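Local coordinates for RING finger protein unkempt homolog (Mus musculus, PDB 5ELH), which binds RNA sequence-specifically through clustered CCCH zinc fingers and represses translation, shaping the early morphology of cortical neurons during embryonic development, at residues Y7-T13 with Q40-R44; R47-F53 with V131-R135; Y55-C61 with C77-R82; Y96-C101 with C118-P124. One frame throughout, in Å; residues are numbered along the deposited sequence.

Contact 1 of 4, residues Y7-T13 with Q40-R44; sequences YLKEFRT and QRRRR
Arg42 carries the largest buried area here, and its extended backbone runs past the C-terminal end of helix 3-10. Tyr7 to Glu10 are helical. Phe11 breaks the helix, and Arg12 follows with positive phi (58/29). This brings Arg12 O to Arg42 N, a 2.9 Å hydrogen bond. CA atoms pair Thr13 with Arg42 (5.2 Å), Arg12 with Arg41 (5.4 Å) and Lys9 with Arg44 (5.7 Å). Arg42 has chi1 p, chi2 t and chi3 m, which turns its guanidinium to the helix end. Arg42 NH2 donates to Leu8 O (2.9 Å) and Arg42 NH1 to Phe11 O (2.9 Å). The bond from Arg42 NH1 to Tyr7 O (3.2 Å) is weak. An arginine side chain thus binds main-chain carbonyls at a helix C-terminus, where the chain leaves the first zinc-finger region. Arg44, all trans, lays its guanidinium face on Lys9, with Arg44 CZ 3.5 Å from Lys9 CG. Arg12 NE bonds Cys32 O. Helix 87-90 touches Arg12 and Arg42 through Thr87.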
# COMPACT_ATOMS: atom_id res chain seq x y z
N TYR A 7 3.11 5.50 5.77
CA TYR A 7 4.36 5.29 6.51
C TYR A 7 4.27 4.08 7.44
O TYR A 7 5.17 3.23 7.45
CB TYR A 7 4.75 6.54 7.28
CG TYR A 7 5.58 7.49 6.45
CD1 TYR A 7 4.97 8.41 5.61
CD2 TYR A 7 6.97 7.44 6.48
CE1 TYR A 7 5.73 9.27 4.83
CE2 TYR A 7 7.73 8.30 5.69
CZ TYR A 7 7.11 9.20 4.88
OH TYR A 7 7.86 10.06 4.10
N LEU A 8 3.20 4.01 8.21
CA LEU A 8 3.02 2.90 9.16
C LEU A 8 3.07 1.53 8.48
O LEU A 8 3.73 0.61 8.96
CB LEU A 8 1.70 3.05 9.89
CG LEU A 8 1.68 4.16 10.93
CD1 LEU A 8 0.26 4.52 11.30
CD2 LEU A 8 2.47 3.74 12.16
N LYS A 9 2.37 1.42 7.36
CA LYS A 9 2.22 0.15 6.67
C LYS A 9 3.41 -0.18 5.77
O LYS A 9 3.80 -1.34 5.65
CB LYS A 9 0.94 0.18 5.83
CG LYS A 9 0.69 -1.06 4.98
CD LYS A 9 -0.49 -0.83 4.03
CE LYS A 9 -0.91 -2.12 3.33
NZ LYS A 9 -2.37 -2.36 3.50
N GLU A 10 3.98 0.84 5.14
CA GLU A 10 4.86 0.61 4.00
C GLU A 10 6.32 1.03 4.18
O GLU A 10 7.20 0.43 3.55
CB GLU A 10 4.29 1.30 2.75
CG GLU A 10 2.78 1.10 2.58
CD GLU A 10 2.38 0.83 1.14
OE1 GLU A 10 2.88 1.52 0.23
OE2 GLU A 10 1.54 -0.08 0.93
N PHE A 11 6.59 2.04 5.00
CA PHE A 11 7.95 2.60 5.08
C PHE A 11 9.02 1.54 5.35
O PHE A 11 9.00 0.85 6.37
CB PHE A 11 8.05 3.72 6.12
CG PHE A 11 9.35 4.49 6.03
CD1 PHE A 11 9.65 5.25 4.92
CD2 PHE A 11 10.26 4.46 7.08
CE1 PHE A 11 10.84 5.97 4.84
CE2 PHE A 11 11.45 5.17 7.01
CZ PHE A 11 11.74 5.92 5.89
N ARG A 12 9.92 1.41 4.39
CA ARG A 12 11.09 0.53 4.49
C ARG A 12 10.73 -0.93 4.74
O ARG A 12 11.51 -1.67 5.35
CB ARG A 12 12.03 1.02 5.58
CG ARG A 12 12.54 2.42 5.35
CD ARG A 12 13.75 2.43 4.46
NE ARG A 12 14.26 3.79 4.32
CZ ARG A 12 14.92 4.45 5.26
NH1 ARG A 12 15.17 3.90 6.45
NH2 ARG A 12 15.34 5.68 5.02
N THR A 13 9.55 -1.33 4.28
CA THR A 13 9.08 -2.71 4.45
C THR A 13 9.40 -3.60 3.25
O THR A 13 9.44 -4.81 3.37
CB THR A 13 7.56 -2.76 4.66
OG1 THR A 13 6.90 -2.11 3.56
CG2 THR A 13 7.19 -2.11 5.96
N GLN A 40 18.23 -2.59 6.82
CA GLN A 40 17.37 -1.41 6.83
C GLN A 40 15.88 -1.76 6.84
O GLN A 40 15.03 -0.89 7.07
CB GLN A 40 17.65 -0.53 5.62
CG GLN A 40 19.05 -0.01 5.56
CD GLN A 40 19.36 0.63 4.22
OE1 GLN A 40 18.96 0.14 3.17
NE2 GLN A 40 20.08 1.75 4.26
N ARG A 41 15.57 -3.03 6.61
CA ARG A 41 14.20 -3.47 6.49
C ARG A 41 13.52 -3.40 7.84
O ARG A 41 14.09 -3.83 8.84
CB ARG A 41 14.16 -4.91 5.95
CG ARG A 41 12.78 -5.58 5.99
CD ARG A 41 12.83 -7.00 5.44
NE ARG A 41 11.56 -7.69 5.63
CZ ARG A 41 11.25 -8.44 6.69
NH1 ARG A 41 12.12 -8.62 7.68
NH2 ARG A 41 10.06 -9.02 6.77
N ARG A 42 12.32 -2.83 7.89
CA ARG A 42 11.48 -2.95 9.08
C ARG A 42 10.25 -3.81 8.81
O ARG A 42 9.71 -3.83 7.70
CB ARG A 42 11.07 -1.57 9.61
CG ARG A 42 10.28 -0.73 8.65
CD ARG A 42 9.69 0.49 9.36
NE ARG A 42 8.48 0.17 10.10
CZ ARG A 42 7.24 0.35 9.64
NH1 ARG A 42 7.02 0.83 8.42
NH2 ARG A 42 6.21 0.04 10.42
N ARG A 43 9.85 -4.58 9.83
CA ARG A 43 8.57 -5.25 9.83
C ARG A 43 7.48 -4.28 10.24
O ARG A 43 7.64 -3.53 11.20
CB ARG A 43 8.57 -6.38 10.86
CG ARG A 43 9.63 -7.45 10.66
CD ARG A 43 9.69 -8.34 11.87
NE ARG A 43 10.22 -7.66 13.05
CZ ARG A 43 10.09 -8.09 14.30
NH1 ARG A 43 9.44 -9.22 14.56
NH2 ARG A 43 10.62 -7.39 15.29
N ARG A 44 6.37 -4.30 9.51
CA ARG A 44 5.18 -3.53 9.88
C ARG A 44 4.73 -3.97 11.27
O ARG A 44 4.64 -5.17 11.53
CB ARG A 44 4.07 -3.80 8.87
CG ARG A 44 2.83 -2.98 9.08
CD ARG A 44 1.70 -3.38 8.14
NE ARG A 44 0.52 -2.54 8.37
CZ ARG A 44 -0.66 -2.69 7.76
NH1 ARG A 44 -0.83 -3.66 6.87
NH2 ARG A 44 -1.66 -1.87 8.04
O HOH W 1 1.21 -0.56 11.08
O HOH W 2 15.47 1.35 8.26
O HOH W 3 8.89 -5.78 6.14

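Contact 2 of 4, residues R47-F53 with V131-R135. With SO4 (sulfate ion), chain G.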
# COMPACT_ATOMS: atom_id res chain seq x y z
N ARG A 47 -1.39 -4.57 15.45
CA ARG A 47 -2.18 -4.87 16.65
C ARG A 47 -3.05 -6.08 16.34
O ARG A 47 -3.93 -6.02 15.48
CB ARG A 47 -3.06 -3.68 17.05
CG ARG A 47 -3.95 -3.95 18.28
CD ARG A 47 -4.92 -2.80 18.56
NE ARG A 47 -5.88 -3.14 19.62
CZ ARG A 47 -7.04 -3.76 19.42
NH1 ARG A 47 -7.42 -4.13 18.20
NH2 ARG A 47 -7.84 -4.03 20.46
N ARG A 48 -2.77 -7.18 17.02
CA ARG A 48 -3.59 -8.38 16.91
C ARG A 48 -5.01 -8.14 17.44
O ARG A 48 -5.26 -7.21 18.19
CB ARG A 48 -2.94 -9.52 17.70
CG ARG A 48 -2.08 -10.48 16.92
CD ARG A 48 -0.95 -9.84 16.19
NE ARG A 48 -1.06 -10.10 14.76
CZ ARG A 48 -0.14 -10.68 13.98
NH1 ARG A 48 1.03 -11.09 14.46
NH2 ARG A 48 -0.40 -10.83 12.70
N ARG A 49 -5.93 -9.01 17.04
CA ARG A 49 -7.32 -8.95 17.48
C ARG A 49 -7.44 -8.97 19.01
O ARG A 49 -8.33 -8.32 19.57
CB ARG A 49 -8.11 -10.10 16.87
CG ARG A 49 -9.62 -9.99 17.02
CD ARG A 49 -10.36 -11.05 16.20
NE ARG A 49 -10.89 -10.52 14.94
CZ ARG A 49 -10.23 -10.49 13.78
NH1 ARG A 49 -8.99 -10.96 13.69
NH2 ARG A 49 -10.81 -9.98 12.70
N ASP A 50 -6.55 -9.70 19.68
CA ASP A 50 -6.58 -9.79 21.14
C ASP A 50 -6.03 -8.54 21.84
O ASP A 50 -6.03 -8.47 23.07
CB ASP A 50 -5.86 -11.05 21.64
CG ASP A 50 -4.38 -11.09 21.29
OD1 ASP A 50 -3.79 -10.04 20.97
OD2 ASP A 50 -3.78 -12.18 21.34
N GLY A 51 -5.56 -7.56 21.07
CA GLY A 51 -5.09 -6.32 21.65
C GLY A 51 -3.58 -6.23 21.86
O GLY A 51 -3.07 -5.18 22.25
N THR A 52 -2.86 -7.33 21.61
CA THR A 52 -1.41 -7.34 21.77
C THR A 52 -0.75 -7.02 20.43
O THR A 52 -1.34 -7.27 19.38
CB THR A 52 -0.89 -8.70 22.28
OG1 THR A 52 -1.14 -9.71 21.30
CG2 THR A 52 -1.59 -9.09 23.60
N PHE A 53 0.43 -6.43 20.47
CA PHE A 53 1.20 -6.14 19.25
C PHE A 53 1.94 -7.38 18.78
O PHE A 53 2.30 -8.23 19.60
CB PHE A 53 2.25 -5.07 19.50
CG PHE A 53 1.70 -3.68 19.58
CD1 PHE A 53 0.87 -3.18 18.59
CD2 PHE A 53 2.02 -2.86 20.65
CE1 PHE A 53 0.38 -1.90 18.66
CE2 PHE A 53 1.53 -1.59 20.73
CZ PHE A 53 0.70 -1.10 19.74
N VAL A 131 -1.28 4.06 19.58
CA VAL A 131 -2.02 2.81 19.74
C VAL A 131 -1.29 2.04 20.83
O VAL A 131 -0.07 1.90 20.77
CB VAL A 131 -2.03 1.97 18.44
CG1 VAL A 131 -2.54 0.54 18.70
CG2 VAL A 131 -2.87 2.65 17.37
N TYR A 132 -2.02 1.56 21.83
CA TYR A 132 -1.41 0.91 22.97
C TYR A 132 -1.72 -0.59 22.95
O TYR A 132 -2.82 -1.00 22.58
CB TYR A 132 -1.97 1.50 24.26
CG TYR A 132 -1.62 2.95 24.54
CD1 TYR A 132 -0.40 3.28 25.10
CD2 TYR A 132 -2.53 3.96 24.30
CE1 TYR A 132 -0.08 4.60 25.39
CE2 TYR A 132 -2.22 5.29 24.59
CZ TYR A 132 -0.99 5.60 25.14
OH TYR A 132 -0.67 6.91 25.42
N ASP A 133 -0.74 -1.38 23.36
CA ASP A 133 -0.94 -2.81 23.67
C ASP A 133 -1.89 -2.92 24.87
O ASP A 133 -1.78 -2.16 25.83
CB ASP A 133 0.42 -3.43 24.01
CG ASP A 133 0.36 -4.94 24.21
OD1 ASP A 133 -0.25 -5.38 25.21
OD2 ASP A 133 0.94 -5.68 23.40
N ILE A 134 -2.85 -3.85 24.80
CA ILE A 134 -3.83 -4.02 25.87
C ILE A 134 -3.13 -4.15 27.24
O ILE A 134 -3.66 -3.69 28.26
CB ILE A 134 -4.78 -5.23 25.61
CG1 ILE A 134 -5.86 -5.34 26.70
CG2 ILE A 134 -3.99 -6.52 25.52
CD1 ILE A 134 -6.85 -4.20 26.72
N ARG A 135 -1.94 -4.74 27.25
CA ARG A 135 -1.16 -4.83 28.49
C ARG A 135 -0.80 -3.45 29.03
O ARG A 135 -0.95 -3.20 30.23
CB ARG A 135 0.10 -5.65 28.29
CG ARG A 135 -0.18 -7.13 28.27
CD ARG A 135 0.99 -7.91 27.74
NE ARG A 135 1.22 -7.64 26.32
CZ ARG A 135 2.05 -8.34 25.56
NH1 ARG A 135 2.74 -9.34 26.09
NH2 ARG A 135 2.19 -8.03 24.28
S SO4 G . -5.36 -12.14 14.70
O1 SO4 G . -5.03 -12.87 15.92
O2 SO4 G . -4.35 -12.43 13.68
O3 SO4 G . -5.37 -10.70 14.95
O4 SO4 G . -6.67 -12.56 14.22
O HOH W 4 -4.63 -2.77 22.01
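Two direct hydrogen bonds join these segments, and both sit at the start of helix 134-142. Ile134 N donates to Gly51 O at 2.9 Å. Phe53 N donates to Asp133 OD2 at 3.1 Å. Asp133 is the N-cap residue, and its OD1 accepts from Arg135 N at 2.7 Å. The same carboxylate forms a salt bridge with Arg135: Arg135 NE lies 2.9 Å from Asp133 OD1, and Arg135 NH2 2.8 Å from Asp133 OD2. Both oxygens of Asp133 therefore accept more than once. Gly51 O has a second donor in water 4 (2.9 Å), which also donates to Tyr132 O (2.6 Å) and accepts from Arg47 NE (2.7 Å).

Arg48 to Gly51 form a type I turn closed by Gly51 N to Arg48 O at 2.9 Å. Asp50 OD1 accepts from Thr52 N at 2.9 Å, an Asx turn, and from Thr52 OG1 at 2.7 Å. A CB on Gly51 would clash with Ile134 CB and jam against the preceding carbonyl. A sulfate, probably from the crystallisation liquor, binds Arg49 N. Phe53 CZ packs on Val131 CG1 at 3.8 Å. The chemistry thus combines this apolar packing with polar bonds centred on Asp133, which caps the helix, pairs with an arginine and holds the facing backbone.

Contact 3 of 4, residues Y55-C61 with C77-R82. With ZN (zinc ion), chain E.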
# COMPACT_ATOMS: atom_id res chain seq x y z
N TYR A 55 4.98 -7.40 17.73
CA TYR A 55 6.22 -7.25 18.47
C TYR A 55 6.23 -5.97 19.30
O TYR A 55 5.59 -4.98 18.96
CB TYR A 55 7.43 -7.30 17.54
CG TYR A 55 7.55 -6.17 16.52
CD1 TYR A 55 8.17 -4.98 16.85
CD2 TYR A 55 7.07 -6.32 15.22
CE1 TYR A 55 8.30 -3.96 15.91
CE2 TYR A 55 7.18 -5.32 14.29
CZ TYR A 55 7.80 -4.13 14.64
OH TYR A 55 7.92 -3.11 13.72
N SER A 56 7.00 -6.02 20.39
CA SER A 56 7.08 -4.94 21.36
C SER A 56 7.69 -3.67 20.79
O SER A 56 8.62 -3.72 19.99
CB SER A 56 7.92 -5.39 22.55
OG SER A 56 8.24 -4.30 23.39
N PRO A 57 7.16 -2.51 21.19
CA PRO A 57 7.81 -1.24 20.83
C PRO A 57 8.89 -0.82 21.84
O PRO A 57 9.43 0.27 21.71
CB PRO A 57 6.66 -0.24 20.88
CG PRO A 57 5.77 -0.77 21.92
CD PRO A 57 5.85 -2.28 21.83
N ASP A 58 9.19 -1.66 22.82
CA ASP A 58 10.07 -1.26 23.90
C ASP A 58 11.18 -2.26 24.22
O ASP A 58 12.32 -1.85 24.47
CB ASP A 58 9.24 -0.98 25.16
CG ASP A 58 8.34 0.23 25.01
OD1 ASP A 58 8.85 1.29 24.59
OD2 ASP A 58 7.13 0.13 25.30
N VAL A 59 10.88 -3.56 24.22
CA VAL A 59 11.89 -4.54 24.59
C VAL A 59 12.60 -5.12 23.35
O VAL A 59 11.99 -5.76 22.50
CB VAL A 59 11.36 -5.62 25.60
CG1 VAL A 59 9.85 -5.56 25.75
CG2 VAL A 59 11.83 -7.02 25.22
N TYR A 60 13.89 -4.85 23.27
CA TYR A 60 14.69 -5.19 22.10
C TYR A 60 15.09 -6.68 22.07
O TYR A 60 15.49 -7.25 23.08
CB TYR A 60 15.95 -4.32 22.04
CG TYR A 60 15.73 -2.91 21.51
CD1 TYR A 60 15.70 -2.65 20.14
CD2 TYR A 60 15.55 -1.84 22.38
CE1 TYR A 60 15.51 -1.36 19.66
CE2 TYR A 60 15.35 -0.55 21.91
CZ TYR A 60 15.33 -0.32 20.55
OH TYR A 60 15.13 0.97 20.08
N CYS A 61 14.96 -7.28 20.90
CA CYS A 61 15.45 -8.63 20.63
C CYS A 61 16.96 -8.70 20.81
O CYS A 61 17.67 -7.88 20.25
CB CYS A 61 15.10 -8.96 19.18
SG CYS A 61 15.51 -10.63 18.58
N CYS A 77 9.00 -12.92 15.54
CA CYS A 77 9.69 -12.54 16.76
C CYS A 77 8.88 -11.48 17.49
O CYS A 77 8.52 -10.47 16.89
CB CYS A 77 11.07 -11.97 16.45
SG CYS A 77 12.02 -11.60 17.93
N PRO A 78 8.58 -11.72 18.78
CA PRO A 78 7.75 -10.77 19.53
C PRO A 78 8.52 -9.58 20.09
O PRO A 78 7.93 -8.75 20.81
CB PRO A 78 7.21 -11.61 20.68
CG PRO A 78 8.27 -12.62 20.93
CD PRO A 78 8.90 -12.91 19.58
N PHE A 79 9.81 -9.49 19.78
CA PHE A 79 10.65 -8.42 20.28
C PHE A 79 11.08 -7.46 19.18
O PHE A 79 11.01 -7.75 17.99
CB PHE A 79 11.87 -9.00 20.99
CG PHE A 79 11.52 -9.99 22.07
CD1 PHE A 79 10.84 -9.59 23.21
CD2 PHE A 79 11.87 -11.32 21.94
CE1 PHE A 79 10.52 -10.49 24.19
CE2 PHE A 79 11.56 -12.22 22.93
CZ PHE A 79 10.88 -11.81 24.05
N LEU A 80 11.55 -6.30 19.63
CA LEU A 80 11.91 -5.21 18.75
C LEU A 80 13.31 -5.39 18.16
O LEU A 80 14.24 -5.76 18.87
CB LEU A 80 11.85 -3.93 19.58
CG LEU A 80 12.11 -2.61 18.88
CD1 LEU A 80 11.09 -2.37 17.78
CD2 LEU A 80 12.08 -1.51 19.93
N HIS A 81 13.45 -5.11 16.86
CA HIS A 81 14.74 -5.21 16.19
C HIS A 81 15.33 -3.84 15.98
O HIS A 81 14.64 -2.92 15.54
CB HIS A 81 14.58 -5.94 14.86
CG HIS A 81 14.16 -7.37 15.02
ND1 HIS A 81 13.62 -8.11 14.00
CD2 HIS A 81 14.20 -8.18 16.10
CE1 HIS A 81 13.35 -9.33 14.44
NE2 HIS A 81 13.69 -9.39 15.72
N ARG A 82 16.60 -3.71 16.33
CA ARG A 82 17.31 -2.45 16.16
C ARG A 82 17.81 -2.36 14.72
O ARG A 82 18.99 -2.54 14.43
CB ARG A 82 18.46 -2.36 17.15
CG ARG A 82 18.82 -0.93 17.52
CD ARG A 82 20.00 -0.89 18.48
NE ARG A 82 19.80 -1.73 19.66
CZ ARG A 82 19.23 -1.33 20.79
NH1 ARG A 82 18.77 -0.09 20.92
NH2 ARG A 82 19.12 -2.18 21.81
ZN ZN E . 14.04 -11.02 16.94
O HOH W 5 17.54 -5.83 18.19
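Leu80 is the apolar centre, with the largest buried area of the contact. Leu80 CD1 meets the edge of the Tyr55 ring, 3.7 Å from Tyr55 CE1. Leu80 CD2 lies over one face of the Tyr60 ring, a CH-pi contact 3.6 Å from the centroid. Arg82 covers the opposite face: its guanidinium stacks flat on the Tyr60 ring, Arg82 CZ 3.7 Å from the centroid, a cation-pi contact. The backbones meet in a single bridge between Tyr60 and Leu80. Leu80 N donates to Val59 O (3.0 Å), and Cys61 N donates to Leu80 O (2.6 Å). Ser56 N reaches Pro78 O at 2.9 Å. Ser56 OG accepts from Asp58 N, an ST turn, and from Val59 N, an ST motif, both at 2.9 Å. At the metal edge, zinc binds Cys61 SG (2.2 Å), Cys77 SG (2.3 Å) and His81 NE2 (2.1 Å), and Cys71 completes the site. This is the ligand set of a CCCH zinc finger, a small fold organised around its metal.

Contact 4 of 4, residues Y96-C101 with C118-P124. With ZN (zinc ion), chain F.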
# COMPACT_ATOMS: atom_id res chain seq x y z
N TYR A 96 4.89 6.27 16.40
CA TYR A 96 4.99 7.12 15.22
C TYR A 96 4.14 8.40 15.34
O TYR A 96 2.94 8.34 15.60
CB TYR A 96 4.59 6.34 13.97
CG TYR A 96 4.65 7.12 12.68
CD1 TYR A 96 5.86 7.57 12.17
CD2 TYR A 96 3.50 7.38 11.96
CE1 TYR A 96 5.92 8.28 10.99
CE2 TYR A 96 3.55 8.09 10.77
CZ TYR A 96 4.76 8.53 10.29
OH TYR A 96 4.79 9.23 9.11
N LYS A 97 4.80 9.54 15.17
CA LYS A 97 4.18 10.87 15.22
C LYS A 97 3.34 11.14 16.47
O LYS A 97 2.36 11.88 16.41
CB LYS A 97 3.30 11.10 13.98
CG LYS A 97 4.01 10.93 12.65
CD LYS A 97 4.58 12.22 12.16
CE LYS A 97 5.33 12.01 10.87
NZ LYS A 97 5.98 13.27 10.46
N THR A 98 3.74 10.56 17.60
CA THR A 98 3.00 10.76 18.86
C THR A 98 3.57 11.89 19.71
O THR A 98 2.95 12.30 20.69
CB THR A 98 2.99 9.48 19.71
OG1 THR A 98 4.32 9.09 20.03
CG2 THR A 98 2.30 8.37 18.96
N GLY A 99 4.75 12.39 19.34
CA GLY A 99 5.39 13.49 20.04
C GLY A 99 5.92 14.52 19.06
O GLY A 99 6.03 14.24 17.86
N ILE A 100 6.26 15.70 19.56
CA ILE A 100 6.76 16.79 18.72
C ILE A 100 8.29 16.71 18.54
O ILE A 100 9.03 16.58 19.50
CB ILE A 100 6.41 18.17 19.34
CG1 ILE A 100 4.89 18.32 19.51
CG2 ILE A 100 6.96 19.31 18.49
CD1 ILE A 100 4.11 18.32 18.20
N CYS A 101 8.74 16.79 17.29
CA CYS A 101 10.17 16.77 16.99
C CYS A 101 10.81 17.98 17.66
O CYS A 101 10.21 19.05 17.70
CB CYS A 101 10.41 16.84 15.48
SG CYS A 101 12.10 16.43 14.96
N CYS A 118 10.82 12.10 8.70
CA CYS A 118 10.93 12.23 10.15
C CYS A 118 9.75 11.56 10.86
O CYS A 118 8.60 11.69 10.44
CB CYS A 118 11.00 13.69 10.56
SG CYS A 118 11.15 13.87 12.35
N ALA A 119 10.06 10.84 11.93
CA ALA A 119 9.06 10.04 12.64
C ALA A 119 8.39 10.79 13.79
O ALA A 119 7.51 10.26 14.46
CB ALA A 119 9.70 8.74 13.16
N PHE A 120 8.82 12.03 14.01
CA PHE A 120 8.17 12.89 15.01
C PHE A 120 7.25 13.87 14.29
O PHE A 120 7.41 14.13 13.09
CB PHE A 120 9.20 13.64 15.85
CG PHE A 120 9.91 12.77 16.86
CD1 PHE A 120 10.98 11.97 16.48
CD2 PHE A 120 9.51 12.76 18.19
CE1 PHE A 120 11.63 11.18 17.41
CE2 PHE A 120 10.15 11.97 19.12
CZ PHE A 120 11.22 11.18 18.72
N ALA A 121 6.28 14.41 15.02
CA ALA A 121 5.34 15.38 14.45
C ALA A 121 5.93 16.77 14.43
O ALA A 121 6.53 17.23 15.40
CB ALA A 121 4.05 15.38 15.24
N HIS A 122 5.76 17.44 13.30
CA HIS A 122 6.12 18.85 13.18
C HIS A 122 4.83 19.63 13.11
O HIS A 122 4.20 19.74 12.06
CB HIS A 122 7.00 19.07 11.95
CG HIS A 122 8.34 18.42 12.06
ND1 HIS A 122 9.48 19.14 12.35
CD2 HIS A 122 8.72 17.12 11.98
CE1 HIS A 122 10.51 18.31 12.41
NE2 HIS A 122 10.07 17.08 12.20
N GLY A 123 4.43 20.16 14.27
CA GLY A 123 3.15 20.84 14.42
C GLY A 123 2.13 19.93 15.07
O GLY A 123 2.11 18.73 14.79
N PRO A 124 1.27 20.48 15.95
CA PRO A 124 0.22 19.67 16.58
C PRO A 124 -0.77 19.06 15.58
O PRO A 124 -1.43 18.08 15.91
CB PRO A 124 -0.51 20.68 17.48
CG PRO A 124 0.48 21.73 17.75
CD PRO A 124 1.31 21.85 16.51
ZN ZN F . 11.81 16.10 12.73
O HOH W 6 7.35 10.23 8.40
O HOH W 7 7.39 13.70 8.48
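The side chain of Lys97 lies along the backbone of Cys118 to Ala121, its NZ between the carbonyls of Cys118 and Phe120. Lys97 NZ donates to Cys118 O and Phe120 O, both at 3.1 Å; it also forms a salt bridge with Asp126. Positive phi at Lys97 (52/32) bends the backbone there, while Lys97 N binds Ala119 O at 2.9 Å. Beyond the bend, Ile100 bridges Ala121. Ala121 N donates to Gly99 O and Cys101 N to Ala121 O, each 2.9 Å. Ile100 CD1 lies 4.2 Å from Ala121 CB. Cys101 CB sits against Phe120 CB (3.4 Å) and over the face of the His122 ring, 3.6 Å from the centroid. Zinc binds Cys101 SG (2.3 Å), Cys118 SG (2.4 Å) and His122 NE2 (2.1 Å), with Cys111 as fourth ligand of this CCCH finger. Tyr96 CD1 packs on Ala119 CB at 4.1 Å. Tyr96 rests on Tyr7 and Leu8 of helix 3-10, while Arg90 of helix 87-90 touches Ala119 and Phe120.

From the N terminus, helix 3-10 enters contact 1, which closes the loop holding the first zinc site. The chain then passes directly into segment 47-53, where contact 2 opens. Contact 2 closes only at 131-135, so its long loop encloses contacts 3 and 4. These two follow in series, each closing a zinc finger of its own. Arg43 ties contact 1 to contact 3: its O bonds Tyr55 OH, and its NH2 bonds Phe79 O. Contact 1 also meets contact 4, where Leu8 packs on Tyr96. Contacts 3 and 4 do not touch. The first finger thus joins the other two, and contact 2 fastens the C-terminal helix to the linker after the first finger.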